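Local coordinates for protein PA1221 (Pseudomonas aeruginosa, PDB 4DG8) that is an ANL-superfamily protein that pairs an AMP-binding-enzyme domain with a phosphopantetheine attachment domain, and here holds adenosine monophosphate, at residues L21-H26 with F366-A371; H103-D108 with A167-S172; K180-T185 with P311-T316; I189-L194 with K337-T342. One frame throughout, in Å; residues are numbered along the deposited sequence.

Interaction 1: residues L21-H26 with F366-A371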
loop_
_atom_site.group_PDB
_atom_site.type_symbol
_atom_site.label_atom_id
_atom_site.label_comp_id
_atom_site.label_asym_id
_atom_site.label_seq_id
_atom_site.Cartn_x
_atom_site.Cartn_y
_atom_site.Cartn_z
ATOM N N LEU A 21 -3.296 -12.985 17.686
ATOM C CA LEU A 21 -3.940 -13.280 16.414
ATOM C C LEU A 21 -5.408 -12.855 16.427
ATOM O O LEU A 21 -6.056 -12.790 15.386
ATOM C CB LEU A 21 -3.817 -14.764 16.094
ATOM C CG LEU A 21 -2.380 -15.277 16.075
ATOM C CD1 LEU A 21 -2.362 -16.799 16.049
ATOM C CD2 LEU A 21 -1.598 -14.678 14.896
ATOM N N ASP A 22 -5.907 -12.553 17.620
ATOM C CA ASP A 22 -7.273 -12.097 17.827
ATOM C C ASP A 22 -7.344 -10.596 17.575
ATOM O O ASP A 22 -6.570 -9.830 18.161
ATOM C CB ASP A 22 -7.675 -12.400 19.271
ATOM C CG ASP A 22 -9.086 -11.927 19.619
ATOM O OD1 ASP A 22 -9.946 -11.838 18.715
ATOM O OD2 ASP A 22 -9.335 -11.667 20.824
ATOM N N LEU A 23 -8.267 -10.172 16.713
ATOM C CA LEU A 23 -8.457 -8.743 16.453
ATOM C C LEU A 23 -8.704 -7.940 17.732
ATOM O O LEU A 23 -8.182 -6.835 17.888
ATOM C CB LEU A 23 -9.594 -8.499 15.464
ATOM C CG LEU A 23 -9.188 -8.507 13.988
ATOM C CD1 LEU A 23 -8.993 -9.941 13.492
ATOM C CD2 LEU A 23 -10.228 -7.793 13.144
ATOM N N TYR A 24 -9.495 -8.495 18.646
ATOM C CA TYR A 24 -9.859 -7.786 19.874
ATOM C C TYR A 24 -8.709 -7.662 20.872
ATOM O O TYR A 24 -8.862 -7.048 21.931
ATOM C CB TYR A 24 -11.095 -8.420 20.518
ATOM C CG TYR A 24 -12.233 -8.453 19.542
ATOM C CD1 TYR A 24 -12.857 -7.273 19.154
ATOM C CD2 TYR A 24 -12.650 -9.645 18.963
ATOM C CE1 TYR A 24 -13.885 -7.276 18.242
ATOM C CE2 TYR A 24 -13.679 -9.662 18.032
ATOM C CZ TYR A 24 -14.291 -8.468 17.680
ATOM O OH TYR A 24 -15.313 -8.450 16.767
ATOM N N ALA A 25 -7.569 -8.267 20.545
ATOM C CA ALA A 25 -6.381 -8.148 21.386
ATOM C C ALA A 25 -5.617 -6.882 21.028
ATOM O O ALA A 25 -4.570 -6.590 21.597
ATOM C CB ALA A 25 -5.488 -9.362 21.229
ATOM N N HIS A 26 -6.150 -6.131 20.074
ATOM C CA HIS A 26 -5.478 -4.932 19.601
ATOM C C HIS A 26 -6.370 -3.721 19.827
ATOM O O HIS A 26 -7.588 -3.831 19.765
ATOM C CB HIS A 26 -5.074 -5.114 18.126
ATOM C CG HIS A 26 -4.134 -6.261 17.922
ATOM N ND1 HIS A 26 -2.763 -6.121 17.996
ATOM C CD2 HIS A 26 -4.367 -7.581 17.726
ATOM C CE1 HIS A 26 -2.190 -7.298 17.807
ATOM N NE2 HIS A 26 -3.140 -8.200 17.634
ATOM N N PHE A 366 -2.852 -15.828 8.637
ATOM C CA PHE A 366 -3.883 -15.828 9.661
ATOM C C PHE A 366 -3.672 -14.614 10.538
ATOM O O PHE A 366 -2.566 -14.052 10.598
ATOM C CB PHE A 366 -3.727 -17.044 10.593
ATOM C CG PHE A 366 -3.788 -18.372 9.910
ATOM C CD1 PHE A 366 -4.966 -19.101 9.897
ATOM C CD2 PHE A 366 -2.650 -18.930 9.337
ATOM C CE1 PHE A 366 -5.028 -20.354 9.286
ATOM C CE2 PHE A 366 -2.694 -20.178 8.730
ATOM C CZ PHE A 366 -3.887 -20.896 8.699
ATOM N N GLY A 367 -4.698 -14.281 11.309
ATOM C CA GLY A 367 -4.513 -13.309 12.365
ATOM C C GLY A 367 -5.136 -11.943 12.212
ATOM O O GLY A 367 -6.077 -11.717 11.426
ATOM N N ALA A 368 -4.645 -11.040 13.042
ATOM C CA ALA A 368 -5.315 -9.769 13.288
ATOM C C ALA A 368 -5.152 -8.782 12.127
ATOM O O ALA A 368 -5.782 -7.721 12.112
ATOM C CB ALA A 368 -4.801 -9.183 14.600
ATOM N N GLY A 369 -4.291 -9.133 11.166
ATOM C CA GLY A 369 -4.104 -8.336 9.960
ATOM C C GLY A 369 -5.109 -8.598 8.843
ATOM O O GLY A 369 -5.186 -7.808 7.901
ATOM N N LEU A 370 -5.884 -9.688 8.937
ATOM C CA LEU A 370 -6.807 -10.056 7.859
ATOM C C LEU A 370 -7.878 -8.986 7.644
ATOM O O LEU A 370 -8.504 -8.501 8.590
ATOM C CB LEU A 370 -7.471 -11.431 8.091
ATOM C CG LEU A 370 -6.573 -12.669 8.239
ATOM C CD1 LEU A 370 -7.403 -13.928 8.416
ATOM C CD2 LEU A 370 -5.592 -12.816 7.064
ATOM N N ALA A 371 -8.078 -8.607 6.393
ATOM C CA ALA A 371 -9.096 -7.616 6.086
ATOM C C ALA A 371 -10.461 -8.231 6.376
ATOM O O ALA A 371 -10.600 -9.457 6.456
ATOM C CB ALA A 371 -8.995 -7.161 4.625
#
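Leu21 lies against Gly367, and Leu23 and His26 close on Ala368, where the loop before helix 29-39 meets the end of strand 361-367 and the turn that follows. Along Leu21, CB comes first, 4.1 Å from Gly367 CA. CG then stands anti to the carbonyl carbon, beside the backbone N (chi1 -56°). At the tip, CD2 lies 4.1 Å from the same Gly367 CA, with Phe366 O a little farther on. The branch thus rests on bare main chain, at a residue whose positive phi (109°) suits glycine. Leu21 O receives a CA-H...O contact from Gly367 CA at 3.4 Å. Ala368 N is also near that oxygen, but the angle is poor and its backbone hydrogen bond goes to Gly341 instead.

Leu23 reaches the turn with CD1, 3.7 Å from Ala368 CA, and its side chain also touches Thr185 and Ala187. Ala368 CB meets the imidazole of His26 obliquely, 3.5 Å from CD2 and 3.6 Å from NE2. NE2 is hydrogen-bonded to Leu20 O, which anchors the ring; Leu23 O lies at its edge, in plane. A type I turn from Gly367 to Leu370, closed by Leu370 N to Gly367 O at 3.2 Å, presents Ala368 to the loop. Dispersion and one weak CH...O contact therefore join the segments, while Ala368 N and His26 NE2 bond to Gly341 and Leu20; the fit depends on shape, and the bond to a carbonyl is consistent with a proton on His26 NE2.

Interaction 2: residues H103-D108 with A167-S172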
loop_
_atom_site.group_PDB
_atom_site.type_symbol
_atom_site.label_atom_id
_atom_site.label_comp_id
_atom_site.label_asym_id
_atom_site.label_seq_id
_atom_site.Cartn_x
_atom_site.Cartn_y
_atom_site.Cartn_z
ATOM N N HIS A 103 -14.544 5.228 7.821
ATOM C CA HIS A 103 -13.327 4.706 7.211
ATOM C C HIS A 103 -12.947 5.513 5.981
ATOM O O HIS A 103 -13.810 6.030 5.272
ATOM C CB HIS A 103 -13.423 3.197 6.864
ATOM C CG HIS A 103 -14.697 2.787 6.179
ATOM N ND1 HIS A 103 -15.844 2.466 6.872
ATOM C CD2 HIS A 103 -14.981 2.578 4.868
ATOM C CE1 HIS A 103 -16.792 2.105 6.021
ATOM N NE2 HIS A 103 -16.294 2.164 4.798
ATOM N N TYR A 104 -11.649 5.599 5.714
ATOM C CA TYR A 104 -11.179 6.481 4.662
ATOM C C TYR A 104 -10.828 5.751 3.384
ATOM O O TYR A 104 -10.496 4.561 3.381
ATOM C CB TYR A 104 -10.016 7.393 5.115
ATOM C CG TYR A 104 -8.741 6.720 5.593
ATOM C CD1 TYR A 104 -7.804 6.218 4.683
ATOM C CD2 TYR A 104 -8.433 6.653 6.965
ATOM C CE1 TYR A 104 -6.594 5.627 5.126
ATOM C CE2 TYR A 104 -7.222 6.068 7.417
ATOM C CZ TYR A 104 -6.312 5.559 6.494
ATOM O OH TYR A 104 -5.129 4.967 6.920
ATOM N N LEU A 105 -10.973 6.482 2.291
ATOM C CA LEU A 105 -10.645 5.988 0.958
ATOM C C LEU A 105 -9.913 7.073 0.186
ATOM O O LEU A 105 -10.395 8.218 0.123
ATOM C CB LEU A 105 -11.948 5.671 0.230
ATOM C CG LEU A 105 -11.873 5.440 -1.266
ATOM C CD1 LEU A 105 -11.058 4.179 -1.577
ATOM C CD2 LEU A 105 -13.294 5.347 -1.827
ATOM N N TYR A 106 -8.775 6.742 -0.422
ATOM C CA TYR A 106 -8.139 7.719 -1.296
ATOM C C TYR A 106 -8.892 7.903 -2.619
ATOM O O TYR A 106 -9.252 6.940 -3.291
ATOM C CB TYR A 106 -6.651 7.435 -1.581
ATOM C CG TYR A 106 -6.002 8.683 -2.161
ATOM C CD1 TYR A 106 -5.985 9.872 -1.420
ATOM C CD2 TYR A 106 -5.465 8.700 -3.441
ATOM C CE1 TYR A 106 -5.437 11.039 -1.921
ATOM C CE2 TYR A 106 -4.900 9.874 -3.964
ATOM C CZ TYR A 106 -4.902 11.039 -3.194
ATOM O OH TYR A 106 -4.359 12.210 -3.668
ATOM N N ILE A 107 -9.112 9.153 -2.999
ATOM C CA ILE A 107 -9.713 9.445 -4.295
ATOM C C ILE A 107 -8.825 10.430 -5.033
ATOM O O ILE A 107 -8.570 11.530 -4.540
ATOM C CB ILE A 107 -11.137 10.034 -4.158
ATOM C CG1 ILE A 107 -12.093 9.020 -3.521
ATOM C CG2 ILE A 107 -11.672 10.465 -5.529
ATOM C CD1 ILE A 107 -12.391 7.815 -4.404
ATOM N N ASP A 108 -8.333 10.034 -6.203
ATOM C CA ASP A 108 -7.504 10.929 -6.986
ATOM C C ASP A 108 -8.397 11.647 -7.994
ATOM O O ASP A 108 -8.787 11.077 -9.014
ATOM C CB ASP A 108 -6.410 10.117 -7.694
ATOM C CG ASP A 108 -5.470 10.980 -8.498
ATOM O OD1 ASP A 108 -5.786 12.167 -8.724
ATOM O OD2 ASP A 108 -4.413 10.465 -8.919
ATOM N N ALA A 167 -11.214 0.673 9.306
ATOM C CA ALA A 167 -10.438 1.913 9.202
ATOM C C ALA A 167 -10.350 2.516 7.782
ATOM O O ALA A 167 -10.391 3.741 7.582
ATOM C CB ALA A 167 -9.039 1.717 9.797
ATOM N N TYR A 168 -10.168 1.667 6.789
ATOM C CA TYR A 168 -10.025 2.198 5.433
ATOM C C TYR A 168 -10.314 1.179 4.355
ATOM O O TYR A 168 -10.366 -0.029 4.614
ATOM C CB TYR A 168 -8.644 2.859 5.216
ATOM C CG TYR A 168 -7.450 1.933 5.283
ATOM C CD1 TYR A 168 -7.118 1.103 4.216
ATOM C CD2 TYR A 168 -6.620 1.924 6.397
ATOM C CE1 TYR A 168 -6.015 0.259 4.280
ATOM C CE2 TYR A 168 -5.511 1.090 6.466
ATOM C CZ TYR A 168 -5.209 0.261 5.412
ATOM O OH TYR A 168 -4.092 -0.557 5.498
ATOM N N ILE A 169 -10.495 1.680 3.142
ATOM C CA ILE A 169 -10.602 0.827 1.976
ATOM C C ILE A 169 -9.479 1.115 0.974
ATOM O O ILE A 169 -9.187 2.269 0.678
ATOM C CB ILE A 169 -11.968 0.991 1.280
ATOM C CG1 ILE A 169 -13.069 0.479 2.202
ATOM C CG2 ILE A 169 -11.972 0.262 -0.095
ATOM C CD1 ILE A 169 -14.466 0.715 1.708
ATOM N N ASN A 170 -8.847 0.062 0.463
ATOM C CA ASN A 170 -7.905 0.192 -0.650
ATOM C C ASN A 170 -8.398 -0.646 -1.806
ATOM O O ASN A 170 -8.719 -1.826 -1.633
ATOM C CB ASN A 170 -6.498 -0.278 -0.273
ATOM C CG ASN A 170 -5.749 0.739 0.589
ATOM O OD1 ASN A 170 -6.342 1.683 1.136
ATOM N ND2 ASN A 170 -4.439 0.542 0.726
ATOM N N PHE A 171 -8.453 -0.063 -2.995
ATOM C CA PHE A 171 -8.951 -0.825 -4.138
ATOM C C PHE A 171 -7.803 -1.640 -4.738
ATOM O O PHE A 171 -6.663 -1.160 -4.821
ATOM C CB PHE A 171 -9.559 0.099 -5.188
ATOM C CG PHE A 171 -11.022 0.395 -4.967
ATOM C CD1 PHE A 171 -11.988 -0.533 -5.316
ATOM C CD2 PHE A 171 -11.429 1.600 -4.414
ATOM C CE1 PHE A 171 -13.343 -0.262 -5.117
ATOM C CE2 PHE A 171 -12.785 1.879 -4.219
ATOM C CZ PHE A 171 -13.735 0.948 -4.563
ATOM N N SER A 172 -8.103 -2.880 -5.126
ATOM C CA SER A 172 -7.122 -3.727 -5.786
ATOM C C SER A 172 -7.547 -4.098 -7.212
ATOM O O SER A 172 -8.674 -4.550 -7.450
ATOM C CB SER A 172 -6.837 -4.988 -4.968
ATOM O OG SER A 172 -5.904 -5.815 -5.645
HETATM O O HOH W 1 -7.485 4.184 -0.178
#
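Tyr104 and Tyr168 stand side by side on neighbouring parallel strands and point the same way, yet their rings barely overlap: the planes are 24° from parallel, but the centroids lie 5.2 Å apart. What sits over the face of Tyr104 is Tyr168 CB, in a CH-pi contact 3.6 Å from the ring centroid and offset toward the rim, closest to CE1. In both residues CG is tucked between the backbone N and the carbonyl carbon (chi1 near +60°), which starts the two rings off in the same direction. Farther out, Tyr104 OH passes 3.4 Å from Tyr168 CD2. Each hydroxyl then finds its partner on helix 217-226, Trp223 NE1 for Tyr104 and Thr219 OG1 for Tyr168.

Two backbone bonds join the strands around this pair: Tyr104 N to Ala167 O, and Ile169 N to Tyr104 O, each 2.9 Å. Beyond them the strands splay, their axes 29° apart, and a water spans the widening gap, accepting from Tyr106 N and donating to Ile169 O at 2.7 Å. Leu105 and Ile169 lie on the other face of the sheet; nearby, His103 CD2 meets Ile169 CD1 at 3.7 Å, and Leu105 CD1 comes 3.9 Å from Phe171 CD2. On its far side strand 167-172 has a classic beta bulge, Ala167 and Tyr168 both facing Cys184. The chemistry is that of a buried sheet centre: main-chain bonds and one water hold the strands, carbon contacts lie on both faces, and helix 217-226 satisfies the phenol oxygens.

Interaction 3: residues K180-T185 with P311-T316. With AMP (adenosine monophosphate), chain B.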
loop_
_atom_site.group_PDB
_atom_site.type_symbol
_atom_site.label_atom_id
_atom_site.label_comp_id
_atom_site.label_asym_id
_atom_site.label_seq_id
_atom_site.Cartn_x
_atom_site.Cartn_y
_atom_site.Cartn_z
ATOM N N LYS A 180 -11.434 -4.352 -6.873
ATOM C CA LYS A 180 -11.988 -4.954 -5.670
ATOM C C LYS A 180 -11.613 -4.135 -4.430
ATOM O O LYS A 180 -10.445 -3.801 -4.220
ATOM C CB LYS A 180 -11.519 -6.405 -5.545
ATOM C CG LYS A 180 -11.874 -7.259 -6.759
ATOM C CD LYS A 180 -13.381 -7.213 -7.068
ATOM C CE LYS A 180 -13.737 -8.080 -8.272
ATOM N NZ LYS A 180 -15.215 -8.204 -8.529
ATOM N N ALA A 181 -12.609 -3.809 -3.615
ATOM C CA ALA A 181 -12.369 -2.974 -2.442
ATOM C C ALA A 181 -11.999 -3.804 -1.219
ATOM O O ALA A 181 -12.806 -4.593 -0.742
ATOM C CB ALA A 181 -13.585 -2.137 -2.152
ATOM N N ILE A 182 -10.782 -3.606 -0.713
ATOM C CA ILE A 182 -10.322 -4.310 0.482
ATOM C C ILE A 182 -10.561 -3.485 1.739
ATOM O O ILE A 182 -9.999 -2.410 1.887
ATOM C CB ILE A 182 -8.828 -4.688 0.365
ATOM C CG1 ILE A 182 -8.630 -5.690 -0.775
ATOM C CG2 ILE A 182 -8.284 -5.229 1.703
ATOM C CD1 ILE A 182 -7.153 -5.853 -1.230
ATOM N N ALA A 183 -11.413 -3.971 2.638
ATOM C CA ALA A 183 -11.685 -3.200 3.858
ATOM C C ALA A 183 -10.791 -3.678 4.974
ATOM O O ALA A 183 -10.868 -4.827 5.407
ATOM C CB ALA A 183 -13.161 -3.258 4.266
ATOM N N CYS A 184 -9.924 -2.779 5.416
ATOM C CA CYS A 184 -8.965 -3.061 6.463
ATOM C C CYS A 184 -9.442 -2.446 7.779
ATOM O O CYS A 184 -10.135 -1.450 7.804
ATOM C CB CYS A 184 -7.573 -2.563 6.088
ATOM S SG CYS A 184 -6.845 -3.586 4.734
ATOM N N THR A 185 -9.033 -3.063 8.869
ATOM C CA THR A 185 -9.675 -2.929 10.157
ATOM C C THR A 185 -8.744 -2.075 11.039
ATOM O O THR A 185 -7.563 -1.954 10.737
ATOM C CB THR A 185 -9.826 -4.362 10.675
ATOM O OG1 THR A 185 -11.151 -4.610 11.148
ATOM C CG2 THR A 185 -8.772 -4.702 11.677
ATOM N N PRO A 311 0.410 -9.065 1.264
ATOM C CA PRO A 311 -0.592 -8.437 0.401
ATOM C C PRO A 311 -1.504 -7.491 1.180
ATOM O O PRO A 311 -1.511 -7.491 2.411
ATOM C CB PRO A 311 -1.376 -9.640 -0.136
ATOM C CG PRO A 311 -1.316 -10.646 1.010
ATOM C CD PRO A 311 -0.004 -10.401 1.735
ATOM N N THR A 312 -2.336 -6.754 0.460
ATOM C CA THR A 312 -3.200 -5.741 1.069
ATOM C C THR A 312 -4.294 -6.375 1.948
ATOM O O THR A 312 -4.686 -5.812 2.976
ATOM C CB THR A 312 -3.810 -4.833 -0.035
ATOM O OG1 THR A 312 -2.750 -4.203 -0.774
ATOM C CG2 THR A 312 -4.750 -3.766 0.551
ATOM N N GLU A 313 -4.771 -7.552 1.539
ATOM C CA GLU A 313 -5.762 -8.328 2.288
ATOM C C GLU A 313 -5.311 -8.698 3.713
ATOM O O GLU A 313 -6.129 -9.109 4.558
ATOM C CB GLU A 313 -6.096 -9.624 1.521
ATOM C CG GLU A 313 -6.871 -9.438 0.215
ATOM C CD GLU A 313 -5.981 -9.036 -0.975
ATOM O OE1 GLU A 313 -4.784 -8.685 -0.778
ATOM O OE2 GLU A 313 -6.497 -9.089 -2.116
ATOM N N ASN A 314 -4.001 -8.697 3.927
ATOM C CA ASN A 314 -3.399 -8.871 5.258
ATOM C C ASN A 314 -2.818 -7.589 5.866
ATOM O O ASN A 314 -1.895 -7.644 6.681
ATOM C CB ASN A 314 -2.519 -10.120 5.383
ATOM C CG ASN A 314 -2.262 -10.534 6.851
ATOM O OD1 ASN A 314 -3.117 -10.376 7.732
ATOM N ND2 ASN A 314 -1.068 -11.064 7.108
ATOM N N THR A 315 -3.238 -6.449 5.329
ATOM C CA THR A 315 -2.887 -5.149 5.906
ATOM C C THR A 315 -1.383 -4.838 5.912
ATOM O O THR A 315 -0.728 -4.988 6.949
ATOM C CB THR A 315 -3.491 -4.948 7.330
ATOM O OG1 THR A 315 -4.864 -5.374 7.337
ATOM C CG2 THR A 315 -3.408 -3.447 7.764
ATOM N N THR A 316 -0.844 -4.403 4.763
ATOM C CA THR A 316 0.577 -4.027 4.703
ATOM C C THR A 316 1.575 -5.189 4.729
ATOM O O THR A 316 2.102 -5.557 3.672
ATOM C CB THR A 316 0.924 -2.924 5.711
ATOM O OG1 THR A 316 -0.043 -1.871 5.596
ATOM C CG2 THR A 316 2.322 -2.359 5.430
HETATM P P AMP B . 0.174 -5.173 -2.507
HETATM O O1P AMP B . -0.171 -4.108 -3.526
HETATM O O2P AMP B . 0.939 -4.762 -1.256
HETATM O O3P AMP B . -1.130 -5.852 -2.134
HETATM O "O5'" AMP B . 0.945 -6.364 -3.224
HETATM C "C5'" AMP B . 1.158 -7.590 -2.551
HETATM C "C4'" AMP B . 1.956 -8.551 -3.389
HETATM O "O4'" AMP B . 3.223 -7.950 -3.767
HETATM C "C3'" AMP B . 2.347 -9.848 -2.706
HETATM O "O3'" AMP B . 1.292 -10.804 -2.695
HETATM C "C2'" AMP B . 3.569 -10.286 -3.501
HETATM O "O2'" AMP B . 3.175 -10.878 -4.733
HETATM C "C1'" AMP B . 4.236 -8.940 -3.800
HETATM N N9 AMP B . 5.265 -8.593 -2.792
HETATM C C8 AMP B . 5.084 -7.711 -1.780
HETATM N N7 AMP B . 6.197 -7.594 -1.015
HETATM C C5 AMP B . 7.127 -8.420 -1.518
HETATM C C6 AMP B . 8.531 -8.782 -1.181
HETATM N N6 AMP B . 9.160 -8.229 -0.129
HETATM N N1 AMP B . 9.164 -9.685 -1.969
HETATM C C2 AMP B . 8.532 -10.237 -3.026
HETATM N N3 AMP B . 7.264 -9.952 -3.388
HETATM C C4 AMP B . 6.512 -9.068 -2.695
HETATM O O HOH W 2 -7.301 -5.373 8.420
#
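Ile182 carries its CD1 between Thr312 and Glu313, the two residues of a short 3-10 turn beside the nucleotide phosphate. CD1 lies 3.6 Å from Thr312 CG2. It also rests against the carboxylate of Glu313, 3.4 Å from both CD and OE2, the two side chains crossing at about a right angle; the carboxylate oxygens also bond to other residues. Cys184, two residues along the strand, sets SG 3.6 Å from Thr312 O and 3.7 Å from Thr315 OG1.

The branches of Thr312 divide the work. CG2, anti to the backbone N, faces the strand; OG1, anti to the carbonyl carbon (chi1 -59°), donates to O3P of AMP at 2.7 Å. Thr312 N adds a weak hydrogen bond to the same oxygen, which is thus held by side chain and main chain of one residue.

A second shell keeps the turn in place. Thr315 N bonds to Thr312 O at 2.8 Å, and a water accepts from Thr185 N and donates to Thr315 OG1 at 2.7 Å, linking the strand end to the loop; the strongest partner of that hydroxyl is Gly369 O. Glu313 is fixed by a salt bridge from OE1 to Arg428 and a hydrogen bond from OE2 to Tyr374. AMP is further held by Asn307, Gly308, Asp402 and Lys423. The Pro311-Thr312-Glu313 sequence ends the Tyr-Gly-Pro-Thr-Glu signature of the ANL superfamily, a nucleotide-site loop backed here by a strand of the large mixed sheet.

Interaction 4: residues I189-L194 with K337-T342; sequences ITRLCL and KAIAGT
Arg191, on helix 186-193, brings its guanidinium against the turn formed by Ile339 to Thr342, and the tight packing gathers there. Ile339 CD1 sits over the centre of one face, 3.7 Å above the plane. At the edge, in plane, Thr342 OG1 accepts from NE at 2.9 Å and from NH2 at 3.0 Å, a side-on grip of two nitrogens on one oxygen. CG, swung between the backbone N and the carbonyl carbon (chi1 84°), and the bend at chi2 set CD 3.3 Å from Ala340 O. Gly341, at a positive phi (89°) in this type II turn, brings bare backbone up to the arginine.

The contact thins toward Leu192, whose CD1 only touches Ile339 CD1, at 3.9 Å. On the rim, partly exposed Ala340 keeps its CB 4.8 Å from the helix segment, while its N is held by Gln196 OE1.

NH2 and NH1 also bond to the carbonyls of Asn314 and Thr315. The N-H groups of the buried cation thus meet neutral oxygens, whose dipoles would offset its charge, with a methyl over one face, and every guanidinium nitrogen is engaged, which fixes the rotation of the group.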
loop_
_atom_site.group_PDB
_atom_site.type_symbol
_atom_site.label_atom_id
_atom_site.label_comp_id
_atom_site.label_asym_id
_atom_site.label_seq_id
_atom_site.Cartn_x
_atom_site.Cartn_y
_atom_site.Cartn_z
ATOM N N ILE A 189 -4.250 -2.257 11.518
ATOM C CA ILE A 189 -3.327 -1.133 11.667
ATOM C C ILE A 189 -2.539 -1.143 12.974
ATOM O O ILE A 189 -1.306 -0.959 12.953
ATOM C CB ILE A 189 -4.062 0.223 11.568
ATOM C CG1 ILE A 189 -4.740 0.354 10.202
ATOM C CG2 ILE A 189 -3.068 1.353 11.769
ATOM C CD1 ILE A 189 -5.545 1.636 10.039
ATOM N N THR A 190 -3.233 -1.321 14.108
ATOM C CA THR A 190 -2.533 -1.278 15.396
ATOM C C THR A 190 -1.642 -2.519 15.572
ATOM O O THR A 190 -0.570 -2.424 16.163
ATOM C CB THR A 190 -3.477 -1.082 16.627
ATOM O OG1 THR A 190 -4.404 -2.164 16.702
ATOM C CG2 THR A 190 -4.251 0.252 16.528
ATOM N N ARG A 191 -2.057 -3.663 15.025
ATOM C CA ARG A 191 -1.206 -4.857 15.062
ATOM C C ARG A 191 0.026 -4.617 14.194
ATOM O O ARG A 191 1.133 -5.006 14.573
ATOM C CB ARG A 191 -1.949 -6.147 14.665
ATOM C CG ARG A 191 -2.043 -6.441 13.133
ATOM C CD ARG A 191 -0.723 -7.056 12.644
ATOM N NE ARG A 191 -0.822 -7.873 11.432
ATOM C CZ ARG A 191 -0.920 -7.382 10.195
ATOM N NH1 ARG A 191 -0.988 -6.067 9.987
ATOM N NH2 ARG A 191 -0.981 -8.206 9.159
ATOM N N LEU A 192 -0.161 -3.954 13.053
ATOM C CA LEU A 192 0.979 -3.627 12.204
ATOM C C LEU A 192 2.007 -2.756 12.938
ATOM O O LEU A 192 3.224 -2.983 12.831
ATOM C CB LEU A 192 0.522 -2.898 10.912
ATOM C CG LEU A 192 1.662 -2.362 10.015
ATOM C CD1 LEU A 192 2.489 -3.526 9.454
ATOM C CD2 LEU A 192 1.149 -1.458 8.894
ATOM N N CYS A 193 1.519 -1.732 13.643
ATOM C CA CYS A 193 2.419 -0.684 14.147
ATOM C C CYS A 193 3.004 -0.838 15.554
ATOM O O CYS A 193 3.968 -0.152 15.892
ATOM C CB CYS A 193 1.743 0.689 14.031
ATOM S SG CYS A 193 1.176 1.089 12.358
ATOM N N LEU A 194 2.454 -1.742 16.358
ATOM C CA LEU A 194 2.824 -1.827 17.770
ATOM C C LEU A 194 3.566 -3.124 18.122
ATOM O O LEU A 194 3.205 -4.206 17.653
ATOM C CB LEU A 194 1.576 -1.706 18.668
ATOM C CG LEU A 194 0.630 -0.496 18.596
ATOM C CD1 LEU A 194 -0.328 -0.544 19.798
ATOM C CD2 LEU A 194 1.376 0.838 18.563
ATOM N N LYS A 337 9.873 -13.978 8.778
ATOM C CA LYS A 337 8.821 -14.639 9.546
ATOM C C LYS A 337 7.630 -13.715 9.785
ATOM O O LYS A 337 7.708 -12.513 9.533
ATOM C CB LYS A 337 9.386 -15.151 10.876
ATOM C CG LYS A 337 10.494 -16.199 10.724
ATOM C CD LYS A 337 11.164 -16.523 12.069
ATOM C CE LYS A 337 12.257 -17.583 11.928
ATOM N NZ LYS A 337 13.030 -17.784 13.206
ATOM N N ALA A 338 6.528 -14.287 10.268
ATOM C CA ALA A 338 5.313 -13.539 10.592
ATOM C C ALA A 338 5.570 -12.343 11.517
ATOM O O ALA A 338 6.262 -12.454 12.522
ATOM C CB ALA A 338 4.270 -14.477 11.236
ATOM N N ILE A 339 5.017 -11.189 11.172
ATOM C CA ILE A 339 5.092 -10.065 12.081
ATOM C C ILE A 339 4.134 -10.345 13.226
ATOM O O ILE A 339 3.224 -11.178 13.108
ATOM C CB ILE A 339 4.746 -8.729 11.395
ATOM C CG1 ILE A 339 3.260 -8.657 11.065
ATOM C CG2 ILE A 339 5.578 -8.550 10.102
ATOM C CD1 ILE A 339 2.806 -7.239 10.710
ATOM N N ALA A 340 4.346 -9.672 14.350
ATOM C CA ALA A 340 3.443 -9.827 15.491
ATOM C C ALA A 340 1.968 -9.606 15.085
ATOM O O ALA A 340 1.656 -8.715 14.293
ATOM C CB ALA A 340 3.852 -8.881 16.636
ATOM N N GLY A 341 1.069 -10.432 15.619
ATOM C CA GLY A 341 -0.354 -10.313 15.322
ATOM C C GLY A 341 -0.736 -11.127 14.095
ATOM O O GLY A 341 -1.912 -11.317 13.776
ATOM N N THR A 342 0.277 -11.638 13.413
ATOM C CA THR A 342 0.052 -12.463 12.240
ATOM C C THR A 342 0.649 -13.852 12.431
ATOM O O THR A 342 1.579 -14.036 13.220
ATOM C CB THR A 342 0.649 -11.777 11.011
ATOM O OG1 THR A 342 -0.132 -10.611 10.726
ATOM C CG2 THR A 342 0.656 -12.708 9.796
#

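In the fold
Interactions 2 and 3 share one mixed sheet: strands 166-172 and 180-185 are neighbours in it, Ala167 N and Cys184 O for example being probably hydrogen-bonded at 2.8 Å, and the contact centres lie 10 Å apart. Strand 180-185 runs straight on into the helix of interaction 4, whose Arg191 NH2 reaches back to Asn314 O of interaction 3 at 2.7 Å. Interaction 1 encloses the other three along the chain and touches both 3 and 4, through Ala371 N to Glu313 O at 2.7 Å and Ala368 N to Gly341 O at 2.8 Å. Interaction 3 alone bonds AMP; the side chains of Tyr168 in interaction 2 and Leu192 in interaction 4 are about 9 and 11 Å from it.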